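Local coordinates for SAM-dependent O-methyltransferase (Leptospira interrogans, PDB 2HNK), which probably transfers a methyl group from S-adenosylmethionine to a hydroxyl of its substrate, and binds S-adenosylhomocysteine, at residues N99-R102 and K103-E107; N108-E111 and N112-F115. All coordinates share one frame; numbering follows the deposited sequence.

Interaction 1 of 2, residues N99-R102 and K103-E107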
# COMPACT_ATOMS: atom_id res chain seq x y z
N ASN C 99 -14.26 21.88 12.54
CA ASN C 99 -14.55 22.00 13.97
C ASN C 99 -14.82 20.65 14.63
O ASN C 99 -14.44 20.43 15.80
CB ASN C 99 -15.69 22.98 14.24
CG ASN C 99 -15.26 24.43 14.15
OD1 ASN C 99 -14.07 24.73 14.22
ND2 ASN C 99 -16.21 25.34 13.99
N VAL C 100 -15.47 19.74 13.90
CA VAL C 100 -15.63 18.35 14.34
C VAL C 100 -14.27 17.64 14.33
O VAL C 100 -13.92 16.97 15.30
CB VAL C 100 -16.65 17.55 13.48
CG1 VAL C 100 -16.85 16.12 14.06
CG2 VAL C 100 -17.97 18.30 13.38
N ALA C 101 -13.51 17.81 13.25
CA ALA C 101 -12.16 17.25 13.15
C ALA C 101 -11.31 17.61 14.37
O ALA C 101 -10.78 16.73 15.03
CB ALA C 101 -11.49 17.68 11.86
N ARG C 102 -11.20 18.91 14.66
CA ARG C 102 -10.38 19.37 15.79
C ARG C 102 -10.85 18.83 17.14
O ARG C 102 -10.04 18.53 18.01
CB ARG C 102 -10.29 20.90 15.84
CG ARG C 102 -9.32 21.38 16.91
CD ARG C 102 -9.11 22.88 16.88
NE ARG C 102 -8.39 23.33 15.69
CZ ARG C 102 -7.10 23.16 15.46
NH1 ARG C 102 -6.34 22.49 16.33
NH2 ARG C 102 -6.55 23.65 14.35
N LYS C 103 -12.16 18.70 17.30
CA LYS C 103 -12.72 18.03 18.46
C LYS C 103 -12.02 16.68 18.68
O LYS C 103 -11.61 16.35 19.79
CB LYS C 103 -14.23 17.85 18.29
CG LYS C 103 -14.89 17.06 19.40
CD LYS C 103 -16.28 16.64 19.00
CE LYS C 103 -16.86 15.70 20.02
NZ LYS C 103 -18.30 15.44 19.74
N TYR C 104 -11.86 15.92 17.60
CA TYR C 104 -11.25 14.58 17.70
C TYR C 104 -9.73 14.60 17.74
O TYR C 104 -9.13 13.77 18.42
CB TYR C 104 -11.81 13.64 16.63
CG TYR C 104 -13.23 13.27 16.96
CD1 TYR C 104 -14.30 14.03 16.48
CD2 TYR C 104 -13.50 12.19 17.81
CE1 TYR C 104 -15.61 13.71 16.81
CE2 TYR C 104 -14.81 11.87 18.16
CZ TYR C 104 -15.86 12.63 17.65
OH TYR C 104 -17.16 12.31 17.98
N TRP C 105 -9.11 15.55 17.05
CA TRP C 105 -7.67 15.78 17.21
C TRP C 105 -7.33 16.02 18.69
O TRP C 105 -6.36 15.44 19.22
CB TRP C 105 -7.20 16.99 16.38
CG TRP C 105 -7.45 16.90 14.90
CD1 TRP C 105 -7.65 15.77 14.15
CD2 TRP C 105 -7.47 18.00 13.98
NE1 TRP C 105 -7.80 16.10 12.83
CE2 TRP C 105 -7.70 17.46 12.69
CE3 TRP C 105 -7.33 19.39 14.12
CZ2 TRP C 105 -7.80 18.26 11.54
CZ3 TRP C 105 -7.43 20.19 12.98
CH2 TRP C 105 -7.65 19.62 11.70
N LYS C 106 -8.12 16.87 19.35
CA LYS C 106 -7.93 17.20 20.76
C LYS C 106 -8.18 15.99 21.66
O LYS C 106 -7.39 15.73 22.57
CB LYS C 106 -8.82 18.37 21.19
CG LYS C 106 -8.42 18.99 22.53
CD LYS C 106 -9.28 20.22 22.86
CE LYS C 106 -8.99 21.43 21.96
NZ LYS C 106 -7.62 21.99 22.16
N GLU C 107 -9.26 15.26 21.39
CA GLU C 107 -9.57 14.01 22.11
C GLU C 107 -8.40 13.03 22.08
O GLU C 107 -8.18 12.28 23.03
CB GLU C 107 -10.80 13.32 21.51
CG GLU C 107 -12.13 13.83 22.05
CD GLU C 107 -13.31 12.90 21.73
OE1 GLU C 107 -13.08 11.70 21.45
OE2 GLU C 107 -14.47 13.36 21.76
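With CG of Trp105 anti to its carbonyl carbon (chi1 -58°) and CG of Arg102 anti to its backbone N (chi1 -174°), the indole folds back along the helix and the arginine chain runs out past the six-membered ring of that indole. A bend at chi3 brings the guanidinium, salt-bridged through NH1 to Glu111 OE1, to the indole edge: Trp105 CZ3 sits over the centre of the guanidinium face, 3.9 Å from Arg102 CZ, and the two planes stand 87° apart. The ring's edge, not its pi face, meets the cation. One face lies instead over the preceding turn, where Ala101 O is 3.3 Å from Trp105 CG, while Ala101 CB packs 3.7 Å from CZ2. All this belongs to the helix of a Rossmann-type beta-alpha-beta unit, whose i to i+4 bonds include Trp105 N to Ala101 O, 2.9 Å, in the carbonyl plane. Round the helix, Val100 and Tyr104 run side by side, CG1 3.9 Å from CE1, and Val100 O approaches the ring edge at CD1. Helix 25-35 covers this side, with Glu33 taking both Tyr104 OH and Lys103 NZ; Trp105 NE1 bonds to Ser75 OG on helix 73-81.

Interaction 2 of 2, residues N108-E111 and N112-F115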
# COMPACT_ATOMS: atom_id res chain seq x y z
N ASN C 108 -7.66 13.03 20.98
CA ASN C 108 -6.58 12.08 20.78
C ASN C 108 -5.20 12.68 21.03
O ASN C 108 -4.19 12.01 20.81
CB ASN C 108 -6.70 11.46 19.38
CG ASN C 108 -7.91 10.56 19.25
OD1 ASN C 108 -7.89 9.41 19.68
ND2 ASN C 108 -8.97 11.08 18.66
N GLY C 109 -5.17 13.93 21.49
CA GLY C 109 -3.93 14.62 21.86
C GLY C 109 -2.95 14.80 20.71
O GLY C 109 -1.74 14.75 20.92
N LEU C 110 -3.48 15.04 19.51
CA LEU C 110 -2.68 15.07 18.28
C LEU C 110 -2.52 16.45 17.65
O LEU C 110 -1.85 16.59 16.63
CB LEU C 110 -3.28 14.10 17.24
CG LEU C 110 -3.26 12.60 17.59
CD1 LEU C 110 -4.28 11.84 16.74
CD2 LEU C 110 -1.86 12.02 17.43
N GLU C 111 -3.14 17.47 18.25
CA GLU C 111 -3.14 18.83 17.70
C GLU C 111 -1.76 19.40 17.41
O GLU C 111 -1.57 20.12 16.42
CB GLU C 111 -3.89 19.78 18.60
CG GLU C 111 -5.40 19.65 18.50
CD GLU C 111 -6.10 20.56 19.47
OE1 GLU C 111 -6.75 21.53 19.01
OE2 GLU C 111 -5.98 20.32 20.68
N ASN C 112 -0.80 19.08 18.27
CA ASN C 112 0.58 19.55 18.11
C ASN C 112 1.15 19.18 16.73
O ASN C 112 1.92 19.94 16.14
CB ASN C 112 1.47 19.07 19.26
CG ASN C 112 1.79 17.58 19.20
OD1 ASN C 112 2.91 17.20 18.84
ND2 ASN C 112 0.83 16.73 19.54
N LYS C 113 0.72 18.03 16.22
CA LYS C 113 1.19 17.50 14.93
C LYS C 113 0.43 18.06 13.73
O LYS C 113 0.85 17.86 12.60
CB LYS C 113 1.05 15.97 14.92
CG LYS C 113 2.13 15.23 15.70
CD LYS C 113 1.69 13.80 16.02
CE LYS C 113 2.80 12.82 15.75
NZ LYS C 113 2.40 11.42 16.10
N ILE C 114 -0.67 18.77 13.98
CA ILE C 114 -1.62 19.12 12.92
C ILE C 114 -1.71 20.62 12.66
O ILE C 114 -1.81 21.42 13.60
CB ILE C 114 -3.04 18.56 13.23
CG1 ILE C 114 -2.98 17.05 13.44
CG2 ILE C 114 -4.01 18.91 12.13
CD1 ILE C 114 -4.24 16.47 14.02
N PHE C 115 -1.69 20.98 11.37
CA PHE C 115 -1.79 22.35 10.89
C PHE C 115 -3.04 22.50 10.02
O PHE C 115 -3.31 21.65 9.16
CB PHE C 115 -0.56 22.71 10.05
CG PHE C 115 0.74 22.68 10.81
CD1 PHE C 115 1.26 21.47 11.30
CD2 PHE C 115 1.46 23.85 11.01
CE1 PHE C 115 2.46 21.45 12.00
CE2 PHE C 115 2.67 23.83 11.70
CZ PHE C 115 3.17 22.63 12.20
O HOH W 1 0.52 14.09 19.71
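Leu110 and Ile114 meet through the root of one and the end of the other: Ile114 CD1 comes to 4.1 Å from Leu110 CB, just after a Schellman motif, with Gly109 at positive phi, has ended helix 95-107 and a short 3-10 turn leads into strand 114-118. Chi1 of Ile114 (-56°) sets CG1 3.4 Å from Leu110 O, and an extended chi2 carries CD1 on past that oxygen to Leu110 CB. The Leu110 carbonyl also receives Lys113 N at 3.0 Å, from well above its plane. The next bond, Ile114 N to Glu111 O, is 2.9 Å and fairly straight at the hydrogen, but its donor stands 63° out of the carbonyl plane, so neither bond of the turn uses a lone-pair direction. The Glu111 chain starts away from 112-115 and runs extended to helix 95-107, where it pairs with Arg102 and Lys106. Leu76 of helix 73-81 touches the Leu110 side chain, and the Lys113 ammonium bonds to Ala79 O and Leu82 O. Asn112 turns its amide back toward Gly109, and one water closes the remaining span, donating to Gly109 O at 2.6 Å and accepting from Asn112 ND2 at 2.7 Å.

In the fold
Interactions 1 and 2 follow each other along a single beta-alpha-beta unit, their centres about 9 Å apart, and the turn folds back onto the helix it has just left. The Glu111 carboxylate divides itself between two helix side chains: OE1 takes Arg102 NH1 at 2.9 Å and OE2 takes Lys106 NZ at 2.8 Å. Ile114 CD1 presses on Trp105 CG at 3.4 Å, so the indole is packed by both contacts. The S-adenosylhomocysteine site lies nearer interaction 1: the Ala101 side chain is about 8 Å from the bound ligand and from the side chain of Asp92, one of its binding residues, whereas the Ile114 side chain is about 12 Å from the ligand.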